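Local coordinates for condensin complex subunit 3 (Schizosaccharomyces pombe, PDB 5OQR), which serves as a regulatory subunit of the condensin complex, which is required to convert interphase chromatin into mitotic-like condensed chromosomes, at residues Q5-S10 against L58-T63; F298-W303 against T340-R345; D564-I569 against L597-E602; V706-A711 against L737-D742. One frame throughout, in Å; residues are numbered along the deposited sequence.

Contact 1: residues Q5-S10 against L58-T63; sequences QIISSS and LRFLVT
Phe60 is the main residue of helix 52-69 in this contact, and Ser10, Ile7 and Ile6 touch its ring. Its CG stands anti to the backbone N (chi1 166°), and its CA-CB bond points at the N-terminal helix. Ser10 sits by the root of the ring, with CB 3.7 Å from Phe60 CG. Ser10 OG lies 3.6 Å from Phe60 CD1, obliquely to the ring. Ile7 crosses Phe60 at about a right angle. Its CG1 meets the ring edge, 4.0 Å from Phe60 CE1. Further out on the same side chain, Ile7 CD1 touches Leu61 CD2 at 4.0 Å. Ile6 adds a looser contact, CG2 to Phe60 CZ. The helical segments 5-9 and 58-63, the latter in HEAT repeat 1, run at 120° to each other, their axes 10.2 Å apart at the closest approach. Helix 17-24 covers more of Phe60, through Cys21, and His17 meets the ring edge-to-face. No hydrogen bond crosses between the segments. The hydroxyl of Ser10 bonds back to a lone pair of Ile7 O (2.8 Å), in the carbonyl plane. The polar group is thus satisfied within its own segment, and the two segments are joined here by van der Waals contact, mostly against one buried ring.

Contact 2: residues F298-W303 against T340-R345; sequences FPEQFW and TYYIER
A water between Trp303, Tyr342 and Arg345 is held by three groups. It donates to Trp303 O (3.0 Å) and to Tyr342 O (2.9 Å), and it accepts from Arg345 NH1. The water lies at the guanidinium edge, in its plane. Arg345 NH1 also bonds Leu304 O, so the arginine binds the end of helix 300-304 both directly and through water. The side chains meet mainly as Trp303 on Tyr342. Trp303 CB sits over the centre of the Tyr342 ring, a CH-pi contact of 3.4 Å from CB to the ring centroid. The five-membered ring of Trp303 and the Tyr342 ring form an offset stack with planes 6° apart. This joins helix 300-304 to helix 336-348 within the all-helical solenoid of this HEAT-repeat protein. Phe302 CD2 lies over the opposite face of the Trp303 ring, so the indole is sandwiched. Toward the exposed Glu300, Tyr342 OH donates to Glu300 OE2 at 2.6 Å, coming from above the carboxylate plane. The Glu300 chain bends at chi2 (78°), which turns CD toward the tyrosine. Glu300 OE1 lies in the plane of the Tyr342 ring at its edge, 3.6 Å from Tyr342 CE1. Gln338 adds a weak bond to the same phenol oxygen.

Contact 3: residues D564-I569 against L597-E602; sequences DAISSI and LHYRDE
Ser567 and Arg600 mark the nearest backbone approach, 9.0 Å between their CA atoms, where helix 563-574 faces the turn between helices 580-597 and 601-613. The backbones stay apart, and long side chains from the turn bridge the gap. Arg600 NH2 donates to Ser567 OG at 2.8 Å, with an N-H...O angle of 148°. The serine oxygen lies in the guanidinium plane, at its edge. Ser567 OG also bonds Glu563 O one helical turn back, which orients the hydroxyl to accept from the arginine. Arg600 NH1 reaches Asp564 OD1 in a long salt bridge of 3.9 Å, with carboxylate and guanidinium planes 76° apart. Glu563 is a second, weak charge partner of Arg600. On the more buried side, Tyr599 brings its OH to 3.8 Å from Ile566 CG2, and the two side chains cross at about a right angle. CG of Arg600 covers the centre of one face of the Tyr599 ring. Within the turn, His598 ND1 donates to Asp601 OD2 at 2.7 Å, on the syn lone pair. Tyr634 OH bonds the same oxygen. His598 and Arg600 both have positive phi, and Arg600 is the N-cap residue of helix 601-613. A helix packed against the short turn between two later helices is consistent with the alpha solenoid of this HEAT-repeat protein.

Contact 4: residues V706-A711 against L737-D742; sequences VHLHLA and LKIPTD
Leu737 fills the tight part of this contact, spreading its two methyls over His707, Leu710 and Ala711. Its CD1 lies 3.7 Å from Ala711 CB. Its CD2 lies 3.8 Å from Leu710 CD2 and also covers one face of the His707 ring, toward the rim. Next along the loop, Ile739 crosses Leu708 at about a right angle, with Ile739 CG2 3.8 Å from Leu708 CD1. Ile739 CD1 reaches down to the helix backbone, 3.7 Å from Leu708 N. Both segments belong to HEAT repeat 9: the loop after helix 725-736 folds back along the start of helix 706-717. Phe776 of helix 767-785 packs on both Ala711 and Leu737. The imidazole of His707 ties the loop backbone to the helix. Lys738 N donates to His707 ND1 at 3.1 Å, with an N-H...N angle of 156°, from 36° out of the ring plane. His707 NE2 bonds Leu680 O and Thr683 OG1, which is consistent with ND1 acting as the acceptor. The exposed side is looser. Lys738 CB rests 3.6 Å from His707 ND1, but the rest of the chain leads away from the helix. Its NZ makes a weak, long ion pair with Asp684.

Overall arrangement
The four contacts follow one another along the chain, and none touches another. Contact 1 belongs to the N-terminal end of the solenoid, its centre about 48 Å from the centre of the chain. Contact 2 is about 70 Å away from it, centre to centre. Contacts 1 and 3 lie on opposite sides of the chain's centre, about 74 Å apart, and so do contacts 2 and 4, about 67 Å apart. Contacts 3 and 4 are the closest pair, with centres about 30 Å and nearest atoms about 10 Å apart. Both fall within the C-terminal condensin family region. Contact 1 joins helices by apolar packing, while contacts 2 to 4 add polar bonds across their segments.

Contact 1: residues Q5-S10 against L58-T63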
# COMPACT_ATOMS: atom_id res chain seq x y z
N GLN A 5 -19.94 -50.03 -10.31
CA GLN A 5 -19.01 -49.95 -11.43
C GLN A 5 -19.37 -48.84 -12.40
O GLN A 5 -18.48 -48.29 -13.06
CB GLN A 5 -18.94 -51.29 -12.17
CG GLN A 5 -18.09 -52.34 -11.46
CD GLN A 5 -17.55 -53.39 -12.41
OE1 GLN A 5 -17.81 -53.35 -13.61
NE2 GLN A 5 -16.79 -54.34 -11.87
N ILE A 6 -20.65 -48.50 -12.51
CA ILE A 6 -21.03 -47.29 -13.25
C ILE A 6 -20.27 -46.10 -12.69
O ILE A 6 -19.70 -45.29 -13.43
CB ILE A 6 -22.55 -47.07 -13.19
CG1 ILE A 6 -23.31 -48.27 -13.77
CG2 ILE A 6 -22.93 -45.79 -13.95
CD1 ILE A 6 -24.80 -48.22 -13.52
N ILE A 7 -20.26 -45.98 -11.36
CA ILE A 7 -19.55 -44.89 -10.70
C ILE A 7 -18.06 -44.98 -10.98
O ILE A 7 -17.41 -44.00 -11.37
CB ILE A 7 -19.85 -44.89 -9.19
CG1 ILE A 7 -21.35 -44.66 -8.97
CG2 ILE A 7 -19.03 -43.83 -8.48
CD1 ILE A 7 -21.79 -44.70 -7.52
N SER A 8 -17.49 -46.18 -10.80
CA SER A 8 -16.07 -46.37 -11.08
C SER A 8 -15.72 -46.03 -12.52
O SER A 8 -14.55 -45.77 -12.82
CB SER A 8 -15.67 -47.82 -10.78
OG SER A 8 -14.26 -47.96 -10.77
N SER A 9 -16.71 -46.02 -13.42
CA SER A 9 -16.47 -45.65 -14.81
C SER A 9 -16.48 -44.14 -15.01
O SER A 9 -15.76 -43.64 -15.88
CB SER A 9 -17.51 -46.31 -15.71
OG SER A 9 -18.82 -46.04 -15.26
N SER A 10 -17.27 -43.41 -14.22
CA SER A 10 -17.21 -41.95 -14.25
C SER A 10 -15.86 -41.43 -13.77
O SER A 10 -15.62 -40.22 -13.82
CB SER A 10 -18.32 -41.36 -13.37
OG SER A 10 -17.93 -41.32 -12.01
N LEU A 58 -17.22 -37.37 -7.70
CA LEU A 58 -18.11 -36.52 -6.94
C LEU A 58 -18.87 -35.56 -7.85
O LEU A 58 -20.03 -35.23 -7.56
CB LEU A 58 -17.31 -35.75 -5.88
CG LEU A 58 -18.07 -34.94 -4.83
CD1 LEU A 58 -19.38 -35.62 -4.41
CD2 LEU A 58 -17.18 -34.72 -3.62
N ARG A 59 -18.25 -35.12 -8.94
CA ARG A 59 -18.98 -34.33 -9.93
C ARG A 59 -20.10 -35.15 -10.57
O ARG A 59 -21.20 -34.64 -10.78
CB ARG A 59 -18.02 -33.81 -11.00
CG ARG A 59 -17.13 -32.67 -10.55
CD ARG A 59 -17.90 -31.37 -10.43
NE ARG A 59 -17.03 -30.26 -10.05
CZ ARG A 59 -16.18 -29.65 -10.87
NH1 ARG A 59 -16.08 -30.04 -12.14
NH2 ARG A 59 -15.43 -28.65 -10.43
N PHE A 60 -19.83 -36.42 -10.87
CA PHE A 60 -20.85 -37.26 -11.47
C PHE A 60 -22.05 -37.41 -10.54
O PHE A 60 -23.20 -37.42 -11.00
CB PHE A 60 -20.27 -38.64 -11.80
CG PHE A 60 -21.32 -39.68 -12.10
CD1 PHE A 60 -21.39 -40.84 -11.35
CD2 PHE A 60 -22.23 -39.48 -13.12
CE1 PHE A 60 -22.35 -41.79 -11.62
CE2 PHE A 60 -23.20 -40.43 -13.39
CZ PHE A 60 -23.26 -41.59 -12.64
N LEU A 61 -21.81 -37.53 -9.24
CA LEU A 61 -22.90 -37.79 -8.31
C LEU A 61 -23.81 -36.58 -8.17
O LEU A 61 -25.03 -36.68 -8.33
CB LEU A 61 -22.33 -38.22 -6.96
CG LEU A 61 -21.52 -39.52 -7.02
CD1 LEU A 61 -20.84 -39.81 -5.69
CD2 LEU A 61 -22.40 -40.70 -7.42
N VAL A 62 -23.23 -35.41 -7.89
CA VAL A 62 -24.03 -34.19 -7.84
C VAL A 62 -24.80 -34.02 -9.14
O VAL A 62 -25.95 -33.54 -9.14
CB VAL A 62 -23.14 -32.96 -7.54
CG1 VAL A 62 -22.44 -33.12 -6.21
CG2 VAL A 62 -22.14 -32.73 -8.66
N THR A 63 -24.20 -34.42 -10.25
CA THR A 63 -24.87 -34.32 -11.54
C THR A 63 -26.07 -35.25 -11.61
O THR A 63 -27.14 -34.87 -12.10
CB THR A 63 -23.89 -34.63 -12.67
OG1 THR A 63 -22.68 -33.88 -12.49
CG2 THR A 63 -24.50 -34.27 -14.02

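Contact 2: residues F298-W303 against T340-R345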
# COMPACT_ATOMS: atom_id res chain seq x y z
N PHE A 298 -15.96 18.88 -27.13
CA PHE A 298 -15.89 20.06 -26.27
C PHE A 298 -16.28 21.29 -27.08
O PHE A 298 -15.43 22.13 -27.41
CB PHE A 298 -14.49 20.22 -25.68
CG PHE A 298 -14.02 19.01 -24.92
CD1 PHE A 298 -13.29 18.02 -25.56
CD2 PHE A 298 -14.32 18.86 -23.58
CE1 PHE A 298 -12.86 16.91 -24.87
CE2 PHE A 298 -13.90 17.75 -22.89
CZ PHE A 298 -13.16 16.77 -23.53
N PRO A 299 -17.55 21.43 -27.43
CA PRO A 299 -18.01 22.63 -28.12
C PRO A 299 -17.94 23.85 -27.20
O PRO A 299 -17.67 23.75 -26.01
CB PRO A 299 -19.46 22.30 -28.50
CG PRO A 299 -19.88 21.29 -27.49
CD PRO A 299 -18.66 20.48 -27.18
N GLU A 300 -18.20 25.02 -27.80
CA GLU A 300 -18.24 26.25 -27.02
C GLU A 300 -19.22 26.12 -25.86
O GLU A 300 -18.94 26.57 -24.74
CB GLU A 300 -18.62 27.42 -27.92
CG GLU A 300 -18.52 28.79 -27.26
CD GLU A 300 -17.10 29.30 -27.16
OE1 GLU A 300 -16.90 30.44 -26.67
OE2 GLU A 300 -16.17 28.57 -27.58
N GLN A 301 -20.38 25.50 -26.11
CA GLN A 301 -21.36 25.28 -25.05
C GLN A 301 -20.72 24.59 -23.85
O GLN A 301 -21.03 24.92 -22.70
CB GLN A 301 -22.51 24.43 -25.59
CG GLN A 301 -23.58 24.06 -24.57
CD GLN A 301 -24.33 22.80 -24.95
OE1 GLN A 301 -23.96 22.09 -25.88
NE2 GLN A 301 -25.40 22.50 -24.22
N PHE A 302 -19.84 23.62 -24.09
CA PHE A 302 -19.23 22.88 -23.00
C PHE A 302 -18.50 23.80 -22.04
O PHE A 302 -18.56 23.63 -20.82
CB PHE A 302 -18.27 21.83 -23.57
CG PHE A 302 -17.52 21.05 -22.53
CD1 PHE A 302 -17.98 19.83 -22.08
CD2 PHE A 302 -16.33 21.54 -22.00
CE1 PHE A 302 -17.29 19.12 -21.13
CE2 PHE A 302 -15.64 20.84 -21.04
CZ PHE A 302 -16.12 19.62 -20.61
N TRP A 303 -17.80 24.81 -22.57
CA TRP A 303 -16.97 25.68 -21.75
C TRP A 303 -17.75 26.80 -21.09
O TRP A 303 -17.26 27.38 -20.11
CB TRP A 303 -15.84 26.26 -22.60
CG TRP A 303 -15.01 25.21 -23.24
CD1 TRP A 303 -15.15 24.71 -24.50
CD2 TRP A 303 -13.93 24.50 -22.64
NE1 TRP A 303 -14.21 23.73 -24.72
CE2 TRP A 303 -13.45 23.58 -23.60
CE3 TRP A 303 -13.31 24.55 -21.39
CZ2 TRP A 303 -12.38 22.73 -23.34
CZ3 TRP A 303 -12.25 23.70 -21.14
CH2 TRP A 303 -11.80 22.80 -22.11
N THR A 340 -8.32 31.98 -21.63
CA THR A 340 -8.35 33.20 -20.83
C THR A 340 -9.77 33.72 -20.68
O THR A 340 -10.17 34.15 -19.60
CB THR A 340 -7.46 34.27 -21.47
OG1 THR A 340 -6.16 33.72 -21.73
CG2 THR A 340 -7.31 35.47 -20.54
N TYR A 341 -10.55 33.66 -21.76
CA TYR A 341 -11.94 34.08 -21.70
C TYR A 341 -12.76 33.17 -20.79
O TYR A 341 -13.54 33.65 -19.96
CB TYR A 341 -12.52 34.12 -23.11
CG TYR A 341 -14.01 34.35 -23.20
CD1 TYR A 341 -14.84 33.40 -23.75
CD2 TYR A 341 -14.58 35.53 -22.74
CE1 TYR A 341 -16.20 33.60 -23.83
CE2 TYR A 341 -15.94 35.74 -22.82
CZ TYR A 341 -16.75 34.77 -23.37
OH TYR A 341 -18.11 34.97 -23.45
N TYR A 342 -12.58 31.85 -20.92
CA TYR A 342 -13.34 30.92 -20.09
C TYR A 342 -13.02 31.11 -18.61
O TYR A 342 -13.91 31.02 -17.76
CB TYR A 342 -13.04 29.48 -20.50
CG TYR A 342 -13.38 29.15 -21.94
CD1 TYR A 342 -14.47 29.73 -22.57
CD2 TYR A 342 -12.60 28.26 -22.67
CE1 TYR A 342 -14.78 29.43 -23.88
CE2 TYR A 342 -12.90 27.96 -23.97
CZ TYR A 342 -13.99 28.54 -24.58
OH TYR A 342 -14.28 28.24 -25.88
N ILE A 343 -11.75 31.36 -18.29
CA ILE A 343 -11.37 31.61 -16.90
C ILE A 343 -12.04 32.88 -16.39
O ILE A 343 -12.53 32.93 -15.26
CB ILE A 343 -9.83 31.69 -16.78
CG1 ILE A 343 -9.21 30.32 -17.05
CG2 ILE A 343 -9.42 32.21 -15.40
CD1 ILE A 343 -7.70 30.33 -17.15
N GLU A 344 -12.09 33.92 -17.22
CA GLU A 344 -12.61 35.20 -16.76
C GLU A 344 -14.12 35.16 -16.54
O GLU A 344 -14.63 35.81 -15.62
CB GLU A 344 -12.22 36.31 -17.73
CG GLU A 344 -10.72 36.58 -17.72
CD GLU A 344 -10.38 38.05 -17.88
OE1 GLU A 344 -10.24 38.49 -19.04
OE2 GLU A 344 -10.25 38.75 -16.85
N ARG A 345 -14.85 34.41 -17.37
CA ARG A 345 -16.26 34.18 -17.07
C ARG A 345 -16.42 33.54 -15.70
O ARG A 345 -17.36 33.86 -14.96
CB ARG A 345 -16.90 33.28 -18.13
CG ARG A 345 -16.96 33.87 -19.52
CD ARG A 345 -17.75 32.97 -20.45
NE ARG A 345 -19.19 33.08 -20.26
CZ ARG A 345 -19.96 32.18 -19.66
NH1 ARG A 345 -19.45 31.06 -19.18
NH2 ARG A 345 -21.27 32.40 -19.56
O HOH W 1 -16.40 29.98 -18.88

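Contact 3: residues D564-I569 against L597-E602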
# COMPACT_ATOMS: atom_id res chain seq x y z
N ASP A 564 26.32 19.77 15.14
CA ASP A 564 25.79 19.13 16.34
C ASP A 564 24.44 19.70 16.72
O ASP A 564 23.56 18.97 17.20
CB ASP A 564 26.78 19.27 17.49
CG ASP A 564 28.12 18.62 17.20
OD1 ASP A 564 28.18 17.37 17.18
OD2 ASP A 564 29.11 19.36 16.99
N ALA A 565 24.24 21.01 16.53
CA ALA A 565 22.97 21.63 16.88
C ALA A 565 21.85 21.15 15.97
O ALA A 565 20.72 20.93 16.42
CB ALA A 565 23.10 23.15 16.83
N ILE A 566 22.14 21.00 14.68
CA ILE A 566 21.12 20.54 13.74
C ILE A 566 20.79 19.07 14.00
O ILE A 566 19.62 18.67 14.04
CB ILE A 566 21.58 20.78 12.29
CG1 ILE A 566 21.54 22.28 11.99
CG2 ILE A 566 20.71 20.01 11.30
CD1 ILE A 566 22.22 22.67 10.70
N SER A 567 21.83 18.24 14.17
CA SER A 567 21.59 16.84 14.49
C SER A 567 20.79 16.70 15.77
O SER A 567 19.95 15.80 15.89
CB SER A 567 22.93 16.11 14.60
OG SER A 567 23.66 16.19 13.40
N SER A 568 21.03 17.58 16.74
CA SER A 568 20.30 17.52 18.00
C SER A 568 18.80 17.64 17.78
O SER A 568 18.02 16.81 18.26
CB SER A 568 20.80 18.62 18.94
OG SER A 568 20.00 18.69 20.11
N ILE A 569 18.36 18.68 17.06
CA ILE A 569 16.93 18.87 16.86
C ILE A 569 16.35 17.74 16.02
O ILE A 569 15.18 17.37 16.20
CB ILE A 569 16.64 20.25 16.22
CG1 ILE A 569 17.17 20.32 14.79
CG2 ILE A 569 17.26 21.36 17.06
CD1 ILE A 569 16.65 21.49 14.01
N LEU A 597 22.62 13.26 0.93
CA LEU A 597 23.87 13.86 1.37
C LEU A 597 24.83 12.89 2.05
O LEU A 597 26.01 13.21 2.17
CB LEU A 597 23.58 15.01 2.35
CG LEU A 597 23.64 16.44 1.82
CD1 LEU A 597 22.91 16.61 0.51
CD2 LEU A 597 23.08 17.40 2.86
N HIS A 598 24.36 11.72 2.48
CA HIS A 598 25.12 10.87 3.39
C HIS A 598 25.55 11.69 4.61
O HIS A 598 26.73 11.88 4.90
CB HIS A 598 26.33 10.23 2.70
CG HIS A 598 25.98 9.08 1.81
ND1 HIS A 598 25.27 7.99 2.25
CD2 HIS A 598 26.26 8.85 0.51
CE1 HIS A 598 25.11 7.14 1.26
NE2 HIS A 598 25.70 7.64 0.18
N TYR A 599 24.54 12.18 5.33
CA TYR A 599 24.73 13.11 6.43
C TYR A 599 24.82 12.32 7.73
O TYR A 599 23.83 12.08 8.41
CB TYR A 599 23.60 14.13 6.46
CG TYR A 599 23.68 15.15 7.57
CD1 TYR A 599 24.54 16.23 7.49
CD2 TYR A 599 22.88 15.03 8.70
CE1 TYR A 599 24.61 17.16 8.50
CE2 TYR A 599 22.95 15.96 9.72
CZ TYR A 599 23.82 17.03 9.61
OH TYR A 599 23.89 17.96 10.62
N ARG A 600 26.04 11.91 8.07
CA ARG A 600 26.31 11.23 9.34
C ARG A 600 25.48 9.95 9.46
O ARG A 600 24.86 9.69 10.49
CB ARG A 600 26.06 12.16 10.52
CG ARG A 600 26.39 13.62 10.24
CD ARG A 600 26.21 14.47 11.49
NE ARG A 600 27.31 14.28 12.43
CZ ARG A 600 27.32 14.76 13.67
NH1 ARG A 600 28.36 14.54 14.46
NH2 ARG A 600 26.29 15.46 14.13
N ASP A 601 25.46 9.16 8.39
CA ASP A 601 24.63 7.96 8.35
C ASP A 601 24.80 7.14 9.62
O ASP A 601 23.82 6.79 10.28
CB ASP A 601 24.98 7.11 7.13
CG ASP A 601 25.10 7.92 5.86
OD1 ASP A 601 25.57 9.07 5.93
OD2 ASP A 601 24.72 7.41 4.79
N GLU A 602 26.05 6.82 9.96
CA GLU A 602 26.34 5.99 11.12
C GLU A 602 25.62 6.50 12.36
O GLU A 602 25.07 5.72 13.14
CB GLU A 602 27.85 5.95 11.38
CG GLU A 602 28.72 5.83 10.12
CD GLU A 602 29.04 7.18 9.49
OE1 GLU A 602 29.01 8.20 10.21
OE2 GLU A 602 29.30 7.22 8.27

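Contact 4: residues V706-A711 against L737-D742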
# COMPACT_ATOMS: atom_id res chain seq x y z
N VAL A 706 29.04 -8.39 3.68
CA VAL A 706 28.43 -7.71 4.82
C VAL A 706 28.00 -8.71 5.88
O VAL A 706 28.11 -8.46 7.08
CB VAL A 706 27.25 -6.84 4.35
CG1 VAL A 706 26.60 -6.13 5.53
CG2 VAL A 706 27.71 -5.82 3.32
N HIS A 707 27.49 -9.87 5.44
CA HIS A 707 27.00 -10.85 6.40
C HIS A 707 28.15 -11.52 7.15
O HIS A 707 28.04 -11.79 8.35
CB HIS A 707 26.14 -11.89 5.69
CG HIS A 707 24.69 -11.52 5.61
ND1 HIS A 707 23.75 -12.33 5.00
CD2 HIS A 707 24.01 -10.45 6.08
CE1 HIS A 707 22.56 -11.76 5.09
NE2 HIS A 707 22.69 -10.62 5.74
N LEU A 708 29.25 -11.80 6.46
CA LEU A 708 30.42 -12.30 7.17
C LEU A 708 31.02 -11.23 8.06
O LEU A 708 31.56 -11.53 9.13
CB LEU A 708 31.46 -12.82 6.18
CG LEU A 708 32.52 -13.75 6.77
CD1 LEU A 708 31.89 -15.04 7.28
CD2 LEU A 708 33.59 -14.06 5.74
N HIS A 709 30.93 -9.96 7.65
CA HIS A 709 31.30 -8.86 8.53
C HIS A 709 30.36 -8.79 9.72
O HIS A 709 30.78 -8.48 10.84
CB HIS A 709 31.29 -7.55 7.76
CG HIS A 709 31.41 -6.34 8.63
ND1 HIS A 709 30.42 -5.39 8.72
CD2 HIS A 709 32.40 -5.93 9.46
CE1 HIS A 709 30.79 -4.44 9.57
NE2 HIS A 709 31.99 -4.75 10.03
N LEU A 710 29.07 -9.07 9.51
CA LEU A 710 28.11 -9.05 10.60
C LEU A 710 28.39 -10.17 11.60
O LEU A 710 28.19 -10.00 12.81
CB LEU A 710 26.69 -9.15 10.05
CG LEU A 710 25.56 -9.09 11.09
CD1 LEU A 710 25.59 -7.77 11.84
CD2 LEU A 710 24.22 -9.30 10.41
N ALA A 711 28.83 -11.33 11.11
CA ALA A 711 29.23 -12.40 12.01
C ALA A 711 30.33 -11.93 12.96
O ALA A 711 30.25 -12.15 14.17
CB ALA A 711 29.71 -13.61 11.19
N LEU A 737 22.51 -16.17 8.72
CA LEU A 737 23.37 -15.43 7.80
C LEU A 737 23.48 -16.15 6.47
O LEU A 737 23.40 -17.38 6.39
CB LEU A 737 24.75 -15.24 8.41
CG LEU A 737 24.82 -14.45 9.72
CD1 LEU A 737 26.23 -14.50 10.29
CD2 LEU A 737 24.40 -13.01 9.50
N LYS A 738 23.66 -15.36 5.41
CA LYS A 738 23.85 -15.87 4.06
C LYS A 738 25.31 -15.61 3.69
O LYS A 738 25.66 -14.53 3.21
CB LYS A 738 22.91 -15.20 3.08
CG LYS A 738 21.54 -15.86 2.99
CD LYS A 738 20.80 -15.43 1.73
CE LYS A 738 21.38 -16.08 0.48
NZ LYS A 738 21.11 -15.28 -0.75
N ILE A 739 26.15 -16.60 3.93
CA ILE A 739 27.59 -16.50 3.67
C ILE A 739 27.86 -17.15 2.32
O ILE A 739 27.56 -18.34 2.15
CB ILE A 739 28.40 -17.18 4.78
CG1 ILE A 739 27.90 -16.73 6.16
CG2 ILE A 739 29.88 -16.86 4.62
CD1 ILE A 739 27.98 -15.23 6.41
N PRO A 740 28.39 -16.42 1.34
CA PRO A 740 28.76 -17.07 0.08
C PRO A 740 29.95 -17.99 0.26
O PRO A 740 30.70 -17.92 1.24
CB PRO A 740 29.09 -15.90 -0.85
CG PRO A 740 29.37 -14.76 0.05
CD PRO A 740 28.53 -14.96 1.26
N THR A 741 30.13 -18.88 -0.72
CA THR A 741 31.16 -19.90 -0.66
C THR A 741 32.35 -19.59 -1.56
O THR A 741 33.27 -20.41 -1.65
CB THR A 741 30.58 -21.26 -1.05
OG1 THR A 741 30.18 -21.24 -2.43
CG2 THR A 741 29.37 -21.60 -0.19
N ASP A 742 32.36 -18.44 -2.23
CA ASP A 742 33.42 -18.08 -3.16
C ASP A 742 34.30 -16.95 -2.64
O ASP A 742 35.08 -16.38 -3.41
CB ASP A 742 32.82 -17.69 -4.51
CG ASP A 742 31.97 -16.44 -4.43
OD1 ASP A 742 31.44 -16.15 -3.35
OD2 ASP A 742 31.84 -15.74 -5.46